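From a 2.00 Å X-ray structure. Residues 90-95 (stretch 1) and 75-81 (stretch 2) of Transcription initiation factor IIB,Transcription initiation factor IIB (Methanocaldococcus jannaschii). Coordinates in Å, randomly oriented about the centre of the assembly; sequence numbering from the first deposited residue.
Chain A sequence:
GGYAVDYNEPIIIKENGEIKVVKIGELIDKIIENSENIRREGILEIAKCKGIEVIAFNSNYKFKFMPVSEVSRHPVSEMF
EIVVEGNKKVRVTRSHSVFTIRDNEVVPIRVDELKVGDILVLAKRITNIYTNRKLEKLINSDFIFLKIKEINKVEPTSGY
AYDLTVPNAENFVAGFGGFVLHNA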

# COMPACT_ATOMS: atom_id res chain seq x y z
N VAL A 90 -7.16 -7.59 -2.71
CA VAL A 90 -6.51 -6.29 -2.59
C VAL A 90 -6.75 -5.50 -3.87
O VAL A 90 -6.84 -6.08 -4.95
CB VAL A 90 -4.99 -6.46 -2.31
CG1 VAL A 90 -4.29 -7.18 -3.45
CG2 VAL A 90 -4.34 -5.11 -2.03
N ARG A 91 -6.88 -4.18 -3.74
CA ARG A 91 -7.02 -3.31 -4.91
C ARG A 91 -5.79 -2.44 -5.08
O ARG A 91 -5.47 -1.63 -4.21
CB ARG A 91 -8.25 -2.41 -4.78
CG ARG A 91 -9.56 -3.14 -4.64
CD ARG A 91 -10.69 -2.13 -4.50
NE ARG A 91 -11.99 -2.71 -4.81
CZ ARG A 91 -13.01 -2.02 -5.33
NH1 ARG A 91 -14.15 -2.64 -5.59
NH2 ARG A 91 -12.87 -0.73 -5.61
N VAL A 92 -5.10 -2.59 -6.21
CA VAL A 92 -3.88 -1.81 -6.44
C VAL A 92 -3.80 -1.30 -7.87
O VAL A 92 -4.44 -1.83 -8.78
CB VAL A 92 -2.60 -2.62 -6.13
CG1 VAL A 92 -2.54 -2.98 -4.67
CG2 VAL A 92 -2.55 -3.88 -6.97
N THR A 93 -2.99 -0.27 -8.07
CA THR A 93 -2.74 0.24 -9.41
C THR A 93 -1.79 -0.67 -10.16
O THR A 93 -1.15 -1.56 -9.59
CB THR A 93 -2.16 1.66 -9.37
OG1 THR A 93 -0.90 1.64 -8.69
CG2 THR A 93 -3.11 2.60 -8.64
N ARG A 94 -1.71 -0.42 -11.46
CA ARG A 94 -1.01 -1.28 -12.40
C ARG A 94 0.47 -1.40 -12.11
O ARG A 94 1.08 -2.44 -12.34
CB ARG A 94 -1.25 -0.76 -13.82
CG ARG A 94 0.01 -0.53 -14.64
CD ARG A 94 -0.33 -0.20 -16.08
NE ARG A 94 -1.22 -1.19 -16.68
CZ ARG A 94 -2.52 -0.98 -16.89
NH1 ARG A 94 -3.07 0.17 -16.54
NH2 ARG A 94 -3.26 -1.94 -17.43
N SER A 95 1.05 -0.33 -11.57
CA SER A 95 2.49 -0.26 -11.40
C SER A 95 2.98 -0.97 -10.15
O SER A 95 4.09 -0.70 -9.69
CB SER A 95 2.94 1.19 -11.36
OG SER A 95 2.39 1.84 -10.23
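Stretch 2 75-81: PVSEMFE

Stretch 2 pairs with stretch 1 as an antiparallel neighbour in a β-sheet. Residues 90-92 of stretch 1 are extended and belong to a strand that begins earlier in the chain. In stretch 2, M79, F80 and E81 form a strand that continues beyond E81. The two strand axes run at 161° to each other, close to fully antiparallel, and approach to 4.6 Å. Past the paired region, R94 and S95 leave the extended conformation, with phi/psi of -62/-32 and -82/19.

The register is set by V92 opposite F80 and R91 opposite E81. V92 and F80 are the hydrogen-bonded pair, with CA atoms 5.4 Å apart. F80 N donates to V92 O at 2.8 Å, and V92 N donates to F80 O at 2.9 Å. R91 and E81 form the non-hydrogen-bonded pair, and their CA atoms come closer, to 4.4 Å. Here CA-H groups face carbonyl oxygens: R91 CA lies 3.3 Å from F80 O, and E81 CA lies 3.3 Å from V90 O. Farther along, T93 CA is 4.7 Å from M79 CA.

The side chains of R91 and E81 share one face of the sheet. Their opposite charges form a long salt bridge, with R91 NE 3.8 Å from E81 OE2. A water closes this gap. It donates to E81 OE2 at 2.6 Å and accepts from R91 NE at 2.8 Å. M79 adds a nonpolar contact beside this pair, its CE 3.8 Å from R91 CB.

V92 and F80 point to the other face. Both are buried. The F80 chi1 is m, and the end of the side chain comes nearer to stretch 1 than its CA-to-CB direction suggests. R94 reaches this ring: its NH2 is 3.6 Å from F80 CZ and lies at the ring edge. Seen from the arginine, F80 CE1 sits over one face of the guanidinium.

R94 also meets E78. Both residues leave their backbones sideways, but the ends of their side chains converge. R94 NH1 donates to E78 OE2 in a salt bridge of 2.4 Å. This is very short for a hydrogen bond, and the angle at the hydrogen is 125°, well short of linear. The carboxylate oxygen lies near the guanidinium plane, at its edge.

T93 makes nonpolar contacts through its methyl group. Its CG2 is 3.9 Å from M79 CG and 4.5 Å from V76 CG1. P75, S77 and S95 take no part in the contact. Together the two stretches bury 532 Å², both sides summed.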

# COMPACT_ATOMS: atom_id res chain seq x y z
N PRO A 75 -5.31 11.53 -9.74
CA PRO A 75 -6.42 10.81 -10.36
C PRO A 75 -5.97 9.52 -11.01
O PRO A 75 -4.88 9.47 -11.59
CB PRO A 75 -6.93 11.80 -11.43
CG PRO A 75 -6.38 13.12 -11.04
CD PRO A 75 -5.08 12.84 -10.36
N VAL A 76 -6.80 8.49 -10.92
CA VAL A 76 -6.50 7.22 -11.57
C VAL A 76 -7.76 6.63 -12.17
O VAL A 76 -8.84 6.71 -11.58
CB VAL A 76 -5.88 6.21 -10.58
CG1 VAL A 76 -4.42 6.53 -10.36
CG2 VAL A 76 -6.62 6.23 -9.26
N SER A 77 -7.61 6.02 -13.34
CA SER A 77 -8.75 5.48 -14.08
C SER A 77 -9.16 4.09 -13.60
O SER A 77 -10.34 3.81 -13.40
CB SER A 77 -8.42 5.41 -15.57
OG SER A 77 -9.11 4.35 -16.19
N GLU A 78 -8.18 3.22 -13.44
CA GLU A 78 -8.45 1.82 -13.13
C GLU A 78 -7.56 1.28 -12.02
O GLU A 78 -6.44 1.75 -11.82
CB GLU A 78 -8.27 0.96 -14.37
CG GLU A 78 -6.85 0.99 -14.91
CD GLU A 78 -6.49 -0.26 -15.70
OE1 GLU A 78 -7.41 -1.04 -16.05
OE2 GLU A 78 -5.28 -0.48 -15.94
N MET A 79 -8.06 0.29 -11.31
CA MET A 79 -7.23 -0.47 -10.40
C MET A 79 -7.55 -1.94 -10.54
O MET A 79 -8.68 -2.30 -10.89
CB MET A 79 -7.42 -0.02 -8.97
CG MET A 79 -6.83 1.35 -8.67
SD MET A 79 -7.04 1.71 -6.93
CE MET A 79 -8.60 0.86 -6.67
N PHE A 80 -6.57 -2.78 -10.26
CA PHE A 80 -6.75 -4.22 -10.32
C PHE A 80 -7.18 -4.73 -8.97
O PHE A 80 -6.58 -4.38 -7.96
CB PHE A 80 -5.47 -4.92 -10.77
CG PHE A 80 -5.08 -4.64 -12.19
CD1 PHE A 80 -4.55 -3.41 -12.55
CD2 PHE A 80 -5.23 -5.61 -13.17
CE1 PHE A 80 -4.18 -3.15 -13.86
CE2 PHE A 80 -4.87 -5.36 -14.48
CZ PHE A 80 -4.34 -4.12 -14.82
N GLU A 81 -8.23 -5.54 -8.95
CA GLU A 81 -8.57 -6.27 -7.74
C GLU A 81 -8.11 -7.71 -7.88
O GLU A 81 -8.61 -8.44 -8.73
CB GLU A 81 -10.07 -6.20 -7.46
CG GLU A 81 -10.48 -6.89 -6.18
CD GLU A 81 -11.98 -7.00 -6.06
OE1 GLU A 81 -12.59 -7.65 -6.93
OE2 GLU A 81 -12.55 -6.44 -5.10
O HOH W 1 -11.85 -4.92 -3.11